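Local coordinates for ABC transporter, substrate-binding protein (Streptococcus pneumoniae, PDB 5G5Y) that binds short- and long-chain fructooligosaccharides, preferring tetrasaccharides and larger, and serves as the solute-binding subunit of the FusABC-MsmK import complex, at residues E152-T157 with D283-L288; D137-N142 with F194-A199. All blocks are in the same frame, centred on the assembly; numbering follows the deposited sequence.

Going along the chain from the N terminus, D137-N142 comes first and carries strand 138-142 of a mixed four-stranded sheet. Helix 143-148 follows, and then the loop E152-T157 that leads into helix 157-169. F194-A199 comes next, and its packing on D137-N142 in contact 2 closes a loop of 51 intervening residues. D283-L288 arrives last and closes a longer one, of 125 residues, on E152-T157 in contact 1. The segments alternate, so the two loops cross. The contacts meet in the sheet, where strands 138-142 and 282-284 are antiparallel neighbours: contact 1 joins the edge strand's exit to the start of helix 157-169, and contact 2 joins strand 138-142 to the 3-10 segment 195-199.

Contact 1: residues E152-T157 with D283-L288; sequences EMPKTT and DVLPVL
M153 and P286 meet tip to tip, M153 CG and P286 CD pressed to 3.5 Å, closer than carbons usually pack. M153 CG is anti to the backbone N (chi1 -179°); the bend at chi2 sets SD beside P286 CD and near L285 CD1, and the next bend turns CE toward V284 O. P154 crosses L285 at about a right angle, its CG 4.1 Å from L285 CD1.

Further along, L288 buries the largest area of any residue here. Its CD2 sits 3.4 Å from P154 O, while its CB packs against T157 CG2 at 4.2 Å. L288 also touches L160 of helix 157-169, so it packs on both the loop and the helix that follows, which T156 N-caps, its OG1 accepting from D159 N.

The other flank is looser and wetter. The K155 side chain is exposed and its CB points away from D283-L288; what faces across is K155 O, 3.5 Å from L288 CA in a CH...O contact. One water donates to both K155 O and V287 O, bridging two carbonyls that cannot bond each other. With no direct N-H or O-H bond between the segments, side-chain packing, the CH...O contact and this water hold the loop leaving strand 282-284 to the start of helix 157-169; directional backbone bonds come from A289, just beyond, to K155 and T157.

Contact 2: residues D137-N142 with F194-A199; sequences DMAWIN and FKFLFA
D137 and F196 cross obliquely, the aspartate's carboxylate and the phenylalanine ring turned 81° from each other. D137 CG lies between its backbone N and carbonyl carbon (chi1 66°), and OD2 takes the hydrogen bond from F196 N on its syn lone pair, at 3.0 Å and 159°. F196 CB sits close to the same carboxylate, 3.3 Å from D137 OD2, and also 3.4 Å from D137 O, so the aspartate borders this carbon with both its side chain and its backbone.

F196 N lies in the 3-10 segment 195-199, where L197 N bonds F194 O and F198 N bonds K195 O. D137 precedes A139 of the mixed sheet's strand 138-142, so its carboxylate ties that strand to the 3-10 segment. This lies beside the sugar site: the side chain of N191, a substrate-binding residue, is about 5 Å from that of D137.

F196 CG is anti to the backbone N, and the ring beyond it approaches A139 obliquely, CD2 being 4.4 Å from A139 CB. The F196 ring also meets that of Y412 in helix 399-412. K195 brings its CG to 3.9 Å from D137 OD2, but its NZ forms salt bridges with D193 and D207.

Contact 1: residues E152-T157 with D283-L288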
ATOM      1  N   GLU A 152      32.286   6.095  -8.242  1.00 32.40           N
ATOM      2  CA  GLU A 152      31.409   7.005  -7.516  1.00 35.34           C
ATOM      3  C   GLU A 152      29.963   6.512  -7.684  1.00 31.38           C
ATOM      4  O   GLU A 152      29.621   5.904  -8.694  1.00 27.14           O
ATOM      5  CB  GLU A 152      31.489   8.418  -8.107  1.00 41.97           C
ATOM      6  CG  GLU A 152      32.889   9.007  -8.303  1.00 51.16           C
ATOM      7  CD  GLU A 152      33.715   9.033  -7.028  1.00 58.88           C
ATOM      8  OE1 GLU A 152      33.158   9.377  -5.959  1.00 66.06           O
ATOM      9  OE2 GLU A 152      34.927   8.703  -7.092  1.00 68.04           O
ATOM     10  N   MET A 153      29.106   6.808  -6.712  1.00 28.35           N
ATOM     11  CA  MET A 153      27.668   6.567  -6.873  1.00 25.16           C
ATOM     12  C   MET A 153      27.167   7.329  -8.116  1.00 23.00           C
ATOM     13  O   MET A 153      27.449   8.513  -8.254  1.00 22.99           O
ATOM     14  CB  MET A 153      26.908   7.058  -5.608  1.00 24.68           C
ATOM     15  CG  MET A 153      25.410   6.836  -5.672  1.00 24.25           C
ATOM     16  SD  MET A 153      25.069   5.098  -5.487  1.00 23.94           S
ATOM     17  CE  MET A 153      25.224   4.890  -3.705  1.00 24.64           C
ATOM     18  N   PRO A 154      26.424   6.669  -9.019  1.00 22.62           N
ATOM     19  CA  PRO A 154      25.936   7.403 -10.201  1.00 22.91           C
ATOM     20  C   PRO A 154      25.022   8.553  -9.846  1.00 23.81           C
ATOM     21  O   PRO A 154      24.252   8.437  -8.903  1.00 26.00           O
ATOM     22  CB  PRO A 154      25.146   6.375 -10.983  1.00 23.59           C
ATOM     23  CG  PRO A 154      25.178   5.121 -10.211  1.00 22.78           C
ATOM     24  CD  PRO A 154      26.091   5.241  -9.060  1.00 22.54           C
ATOM     25  N   LYS A 155      25.140   9.641 -10.597  1.00 24.32           N
ATOM     26  CA  LYS A 155      24.293  10.795 -10.463  1.00 26.22           C
ATOM     27  C   LYS A 155      23.275  10.942 -11.599  1.00 23.46           C
ATOM     28  O   LYS A 155      22.310  11.660 -11.449  1.00 19.55           O
ATOM     29  CB  LYS A 155      25.149  12.065 -10.445  1.00 29.74           C
ATOM     30  CG  LYS A 155      26.116  12.195  -9.278  1.00 35.72           C
ATOM     31  CD  LYS A 155      26.765  13.575  -9.314  1.00 40.52           C
ATOM     32  CE  LYS A 155      27.973  13.672  -8.404  1.00 45.46           C
ATOM     33  NZ  LYS A 155      29.214  13.261  -9.120  1.00 50.36           N
ATOM     34  N   THR A 156      23.558  10.343 -12.756  1.00 21.30           N
ATOM     35  CA  THR A 156      22.752  10.459 -13.956  1.00 21.01           C
ATOM     36  C   THR A 156      22.445   9.065 -14.494  1.00 19.32           C
ATOM     37  O   THR A 156      23.123   8.080 -14.160  1.00 18.87           O
ATOM     38  CB  THR A 156      23.483  11.236 -15.072  1.00 22.45           C
ATOM     39  OG1 THR A 156      24.525  10.414 -15.648  1.00 21.68           O
ATOM     40  CG2 THR A 156      24.073  12.554 -14.540  1.00 23.82           C
ATOM     41  N   THR A 157      21.451   8.991 -15.369  1.00 18.13           N
ATOM     42  CA  THR A 157      21.139   7.743 -16.037  1.00 18.15           C
ATOM     43  C   THR A 157      22.319   7.229 -16.892  1.00 19.16           C
ATOM     44  O   THR A 157      22.541   6.015 -16.958  1.00 18.32           O
ATOM     45  CB  THR A 157      19.843   7.848 -16.873  1.00 17.70           C
ATOM     46  OG1 THR A 157      19.898   8.955 -17.776  1.00 18.44           O
ATOM     47  CG2 THR A 157      18.663   8.033 -15.899  1.00 19.07           C
ATOM     48  N   ASP A 283      22.661  -0.182  -0.508  1.00 21.88           N
ATOM     49  CA  ASP A 283      22.072   1.055  -0.023  1.00 21.87           C
ATOM     50  C   ASP A 283      21.169   1.635  -1.119  1.00 20.13           C
ATOM     51  O   ASP A 283      21.124   1.106  -2.224  1.00 18.82           O
ATOM     52  CB  ASP A 283      23.173   2.058   0.320  1.00 23.12           C
ATOM     53  CG  ASP A 283      22.788   2.996   1.458  1.00 26.83           C
ATOM     54  OD1 ASP A 283      21.593   3.124   1.802  1.00 25.65           O
ATOM     55  OD2 ASP A 283      23.701   3.625   2.007  1.00 29.78           O
ATOM     56  N   VAL A 284      20.480   2.720  -0.785  1.00 18.67           N
ATOM     57  CA  VAL A 284      19.560   3.407  -1.688  1.00 17.06           C
ATOM     58  C   VAL A 284      20.318   4.015  -2.872  1.00 17.36           C
ATOM     59  O   VAL A 284      21.345   4.685  -2.702  1.00 17.35           O
ATOM     60  CB  VAL A 284      18.779   4.534  -0.989  1.00 16.52           C
ATOM     61  CG1 VAL A 284      17.754   5.122  -1.947  1.00 16.59           C
ATOM     62  CG2 VAL A 284      18.091   4.054   0.291  1.00 17.23           C
ATOM     63  N   LEU A 285      19.833   3.729  -4.072  1.00 17.88           N
ATOM     64  CA  LEU A 285      20.335   4.379  -5.266  1.00 18.52           C
ATOM     65  C   LEU A 285      19.700   5.772  -5.256  1.00 18.58           C
ATOM     66  O   LEU A 285      18.463   5.865  -5.343  1.00 19.69           O
ATOM     67  CB  LEU A 285      19.898   3.610  -6.521  1.00 18.74           C
ATOM     68  CG  LEU A 285      20.361   4.192  -7.863  1.00 18.77           C
ATOM     69  CD1 LEU A 285      21.865   4.086  -7.990  1.00 19.51           C
ATOM     70  CD2 LEU A 285      19.707   3.513  -9.034  1.00 18.59           C
ATOM     71  N   PRO A 286      20.503   6.831  -5.150  1.00 18.82           N
ATOM     72  CA  PRO A 286      19.861   8.150  -5.183  1.00 19.73           C
ATOM     73  C   PRO A 286      19.121   8.451  -6.485  1.00 17.53           C
ATOM     74  O   PRO A 286      19.397   7.838  -7.526  1.00 18.73           O
ATOM     75  CB  PRO A 286      21.030   9.132  -5.026  1.00 20.66           C
ATOM     76  CG  PRO A 286      22.205   8.294  -4.607  1.00 21.76           C
ATOM     77  CD  PRO A 286      21.975   6.930  -5.124  1.00 20.23           C
ATOM     78  N   VAL A 287      18.238   9.420  -6.421  1.00 16.36           N
ATOM     79  CA  VAL A 287      17.459   9.838  -7.582  1.00 16.81           C
ATOM     80  C   VAL A 287      18.438  10.314  -8.676  1.00 17.80           C
ATOM     81  O   VAL A 287      19.346  11.130  -8.409  1.00 17.94           O
ATOM     82  CB  VAL A 287      16.457  10.930  -7.201  1.00 16.36           C
ATOM     83  CG1 VAL A 287      15.797  11.547  -8.442  1.00 16.38           C
ATOM     84  CG2 VAL A 287      15.438  10.324  -6.260  1.00 16.37           C
ATOM     85  N   LEU A 288      18.273   9.779  -9.875  1.00 17.34           N
ATOM     86  CA  LEU A 288      19.176  10.076 -11.008  1.00 17.69           C
ATOM     87  C   LEU A 288      18.615  11.157 -11.914  1.00 18.45           C
ATOM     88  O   LEU A 288      17.421  11.185 -12.205  1.00 17.17           O
ATOM     89  CB  LEU A 288      19.363   8.825 -11.831  1.00 17.78           C
ATOM     90  CG  LEU A 288      19.870   7.624 -11.042  1.00 18.61           C
ATOM     91  CD1 LEU A 288      19.985   6.403 -11.943  1.00 19.82           C
ATOM     92  CD2 LEU A 288      21.232   7.902 -10.435  1.00 19.57           C
TER
HETATM   93  O   HOH W   1      22.103  11.840  -8.562  1.00 45.60           O

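Contact 2: residues D137-N142 with F194-A199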
ATOM      1  N   ASP A 137       8.594   0.761  -5.094  1.00 14.96           N
ATOM      2  CA  ASP A 137       9.671   0.017  -5.722  1.00 15.35           C
ATOM      3  C   ASP A 137      11.021   0.747  -5.691  1.00 15.58           C
ATOM      4  O   ASP A 137      11.548   1.151  -6.725  1.00 16.65           O
ATOM      5  CB  ASP A 137       9.307  -0.387  -7.157  1.00 15.50           C
ATOM      6  CG  ASP A 137       9.158   0.786  -8.102  1.00 16.31           C
ATOM      7  OD1 ASP A 137       8.609   1.832  -7.711  1.00 16.42           O
ATOM      8  OD2 ASP A 137       9.618   0.657  -9.269  1.00 17.98           O
ATOM      9  N   MET A 138      11.581   0.877  -4.498  1.00 14.82           N
ATOM     10  CA  MET A 138      12.850   1.576  -4.296  1.00 14.78           C
ATOM     11  C   MET A 138      13.970   0.815  -5.011  1.00 14.90           C
ATOM     12  O   MET A 138      13.940  -0.422  -5.061  1.00 13.73           O
ATOM     13  CB  MET A 138      13.197   1.690  -2.806  1.00 15.36           C
ATOM     14  CG  MET A 138      12.248   2.531  -2.025  1.00 16.32           C
ATOM     15  SD  MET A 138      12.576   2.692  -0.257  1.00 17.28           S
ATOM     16  CE  MET A 138      14.278   3.219  -0.194  1.00 16.04           C
ATOM     17  N   ALA A 139      14.918   1.570  -5.574  1.00 14.32           N
ATOM     18  CA  ALA A 139      16.110   0.997  -6.235  1.00 14.72           C
ATOM     19  C   ALA A 139      17.245   0.952  -5.210  1.00 14.61           C
ATOM     20  O   ALA A 139      17.421   1.912  -4.440  1.00 15.49           O
ATOM     21  CB  ALA A 139      16.500   1.815  -7.437  1.00 14.87           C
ATOM     22  N   TRP A 140      17.961  -0.164  -5.199  1.00 14.51           N
ATOM     23  CA  TRP A 140      19.044  -0.423  -4.268  1.00 16.16           C
ATOM     24  C   TRP A 140      20.275  -0.799  -5.071  1.00 17.19           C
ATOM     25  O   TRP A 140      20.161  -1.457  -6.130  1.00 17.37           O
ATOM     26  CB  TRP A 140      18.654  -1.588  -3.364  1.00 16.54           C
ATOM     27  CG  TRP A 140      17.359  -1.389  -2.664  1.00 16.46           C
ATOM     28  CD1 TRP A 140      16.133  -1.766  -3.101  1.00 16.14           C
ATOM     29  CD2 TRP A 140      17.162  -0.780  -1.388  1.00 16.16           C
ATOM     30  NE1 TRP A 140      15.186  -1.403  -2.193  1.00 16.23           N
ATOM     31  CE2 TRP A 140      15.787  -0.814  -1.126  1.00 15.27           C
ATOM     32  CE3 TRP A 140      18.016  -0.199  -0.453  1.00 17.16           C
ATOM     33  CZ2 TRP A 140      15.224  -0.289   0.044  1.00 17.27           C
ATOM     34  CZ3 TRP A 140      17.451   0.317   0.740  1.00 17.25           C
ATOM     35  CH2 TRP A 140      16.086   0.271   0.961  1.00 16.64           C
ATOM     36  N   ILE A 141      21.447  -0.394  -4.587  1.00 17.90           N
ATOM     37  CA  ILE A 141      22.689  -0.632  -5.318  1.00 18.24           C
ATOM     38  C   ILE A 141      23.746  -1.274  -4.393  1.00 19.62           C
ATOM     39  O   ILE A 141      23.785  -0.960  -3.201  1.00 18.75           O
ATOM     40  CB  ILE A 141      23.204   0.661  -5.968  1.00 18.53           C
ATOM     41  CG1 ILE A 141      24.421   0.405  -6.880  1.00 18.45           C
ATOM     42  CG2 ILE A 141      23.491   1.740  -4.944  1.00 20.93           C
ATOM     43  CD1 ILE A 141      24.753   1.577  -7.771  1.00 19.54           C
ATOM     44  N   ASN A 142      24.595  -2.122  -4.984  1.00 20.99           N
ATOM     45  CA  ASN A 142      25.703  -2.757  -4.273  1.00 22.24           C
ATOM     46  C   ASN A 142      26.902  -1.823  -4.053  1.00 23.27           C
ATOM     47  O   ASN A 142      27.741  -1.590  -4.938  1.00 22.04           O
ATOM     48  CB  ASN A 142      26.112  -4.081  -4.958  1.00 23.32           C
ATOM     49  CG  ASN A 142      26.971  -4.944  -4.033  1.00 23.80           C
ATOM     50  OD1 ASN A 142      27.818  -4.407  -3.349  1.00 24.68           O
ATOM     51  ND2 ASN A 142      26.726  -6.235  -3.981  1.00 25.73           N
ATOM     52  N   PHE A 194      10.878  -1.973 -12.160  1.00 13.84           N
ATOM     53  CA  PHE A 194      11.820  -0.911 -12.441  1.00 14.24           C
ATOM     54  C   PHE A 194      11.206   0.480 -12.668  1.00 14.50           C
ATOM     55  O   PHE A 194      11.952   1.434 -12.881  1.00 14.19           O
ATOM     56  CB  PHE A 194      12.736  -1.258 -13.674  1.00 14.95           C
ATOM     57  CG  PHE A 194      11.985  -1.522 -14.951  1.00 15.47           C
ATOM     58  CD1 PHE A 194      11.436  -0.489 -15.695  1.00 16.12           C
ATOM     59  CD2 PHE A 194      11.769  -2.822 -15.381  1.00 16.21           C
ATOM     60  CE1 PHE A 194      10.710  -0.756 -16.851  1.00 15.70           C
ATOM     61  CE2 PHE A 194      11.045  -3.078 -16.540  1.00 16.72           C
ATOM     62  CZ  PHE A 194      10.536  -2.043 -17.285  1.00 15.97           C
ATOM     63  N   LYS A 195       9.872   0.595 -12.686  1.00 13.80           N
ATOM     64  CA  LYS A 195       9.204   1.810 -13.198  1.00 14.20           C
ATOM     65  C   LYS A 195       9.577   3.091 -12.407  1.00 14.44           C
ATOM     66  O   LYS A 195       9.493   4.206 -12.955  1.00 13.72           O
ATOM     67  CB  LYS A 195       7.677   1.633 -13.340  1.00 14.70           C
ATOM     68  CG  LYS A 195       6.926   1.528 -12.007  1.00 14.91           C
ATOM     69  CD  LYS A 195       5.406   1.576 -12.159  1.00 14.99           C
ATOM     70  CE  LYS A 195       4.831   0.527 -13.112  1.00 15.36           C
ATOM     71  NZ  LYS A 195       4.949  -0.842 -12.521  1.00 15.62           N
ATOM     72  N   PHE A 196      10.033   2.943 -11.158  1.00 13.72           N
ATOM     73  CA  PHE A 196      10.635   4.059 -10.407  1.00 15.65           C
ATOM     74  C   PHE A 196      11.615   4.943 -11.230  1.00 14.97           C
ATOM     75  O   PHE A 196      11.658   6.192 -11.090  1.00 13.87           O
ATOM     76  CB  PHE A 196      11.332   3.513  -9.134  1.00 16.42           C
ATOM     77  CG  PHE A 196      12.033   4.561  -8.347  1.00 17.56           C
ATOM     78  CD1 PHE A 196      11.310   5.421  -7.517  1.00 18.57           C
ATOM     79  CD2 PHE A 196      13.384   4.746  -8.494  1.00 19.93           C
ATOM     80  CE1 PHE A 196      11.939   6.433  -6.813  1.00 18.78           C
ATOM     81  CE2 PHE A 196      14.026   5.769  -7.798  1.00 20.38           C
ATOM     82  CZ  PHE A 196      13.297   6.610  -6.961  1.00 20.40           C
ATOM     83  N   LEU A 197      12.392   4.319 -12.109  1.00 15.01           N
ATOM     84  CA  LEU A 197      13.424   5.052 -12.862  1.00 16.20           C
ATOM     85  C   LEU A 197      12.838   5.932 -13.969  1.00 15.94           C
ATOM     86  O   LEU A 197      13.533   6.814 -14.469  1.00 16.46           O
ATOM     87  CB  LEU A 197      14.450   4.102 -13.499  1.00 17.18           C
ATOM     88  CG  LEU A 197      15.404   3.380 -12.523  1.00 19.36           C
ATOM     89  CD1 LEU A 197      16.436   2.568 -13.299  1.00 21.11           C
ATOM     90  CD2 LEU A 197      16.108   4.343 -11.569  1.00 19.34           C
ATOM     91  N   PHE A 198      11.592   5.698 -14.374  1.00 14.26           N
ATOM     92  CA  PHE A 198      11.016   6.463 -15.495  1.00 14.95           C
ATOM     93  C   PHE A 198      10.965   7.966 -15.248  1.00 13.82           C
ATOM     94  O   PHE A 198      11.038   8.744 -16.214  1.00 13.32           O
ATOM     95  CB  PHE A 198       9.625   5.926 -15.882  1.00 14.92           C
ATOM     96  CG  PHE A 198       9.689   4.736 -16.823  1.00 16.85           C
ATOM     97  CD1 PHE A 198      10.736   3.792 -16.751  1.00 18.38           C
ATOM     98  CD2 PHE A 198       8.720   4.565 -17.802  1.00 19.46           C
ATOM     99  CE1 PHE A 198      10.787   2.707 -17.630  1.00 18.57           C
ATOM    100  CE2 PHE A 198       8.765   3.487 -18.680  1.00 19.56           C
ATOM    101  CZ  PHE A 198       9.799   2.553 -18.593  1.00 19.68           C
ATOM    102  N   ALA A 199      10.819   8.351 -13.984  1.00 13.18           N
ATOM    103  CA  ALA A 199      10.738   9.744 -13.573  1.00 12.79           C
ATOM    104  C   ALA A 199      12.020  10.540 -13.867  1.00 13.64           C
ATOM    105  O   ALA A 199      11.968  11.772 -14.004  1.00 12.77           O
ATOM    106  CB  ALA A 199      10.361   9.846 -12.094  1.00 13.50           C
TER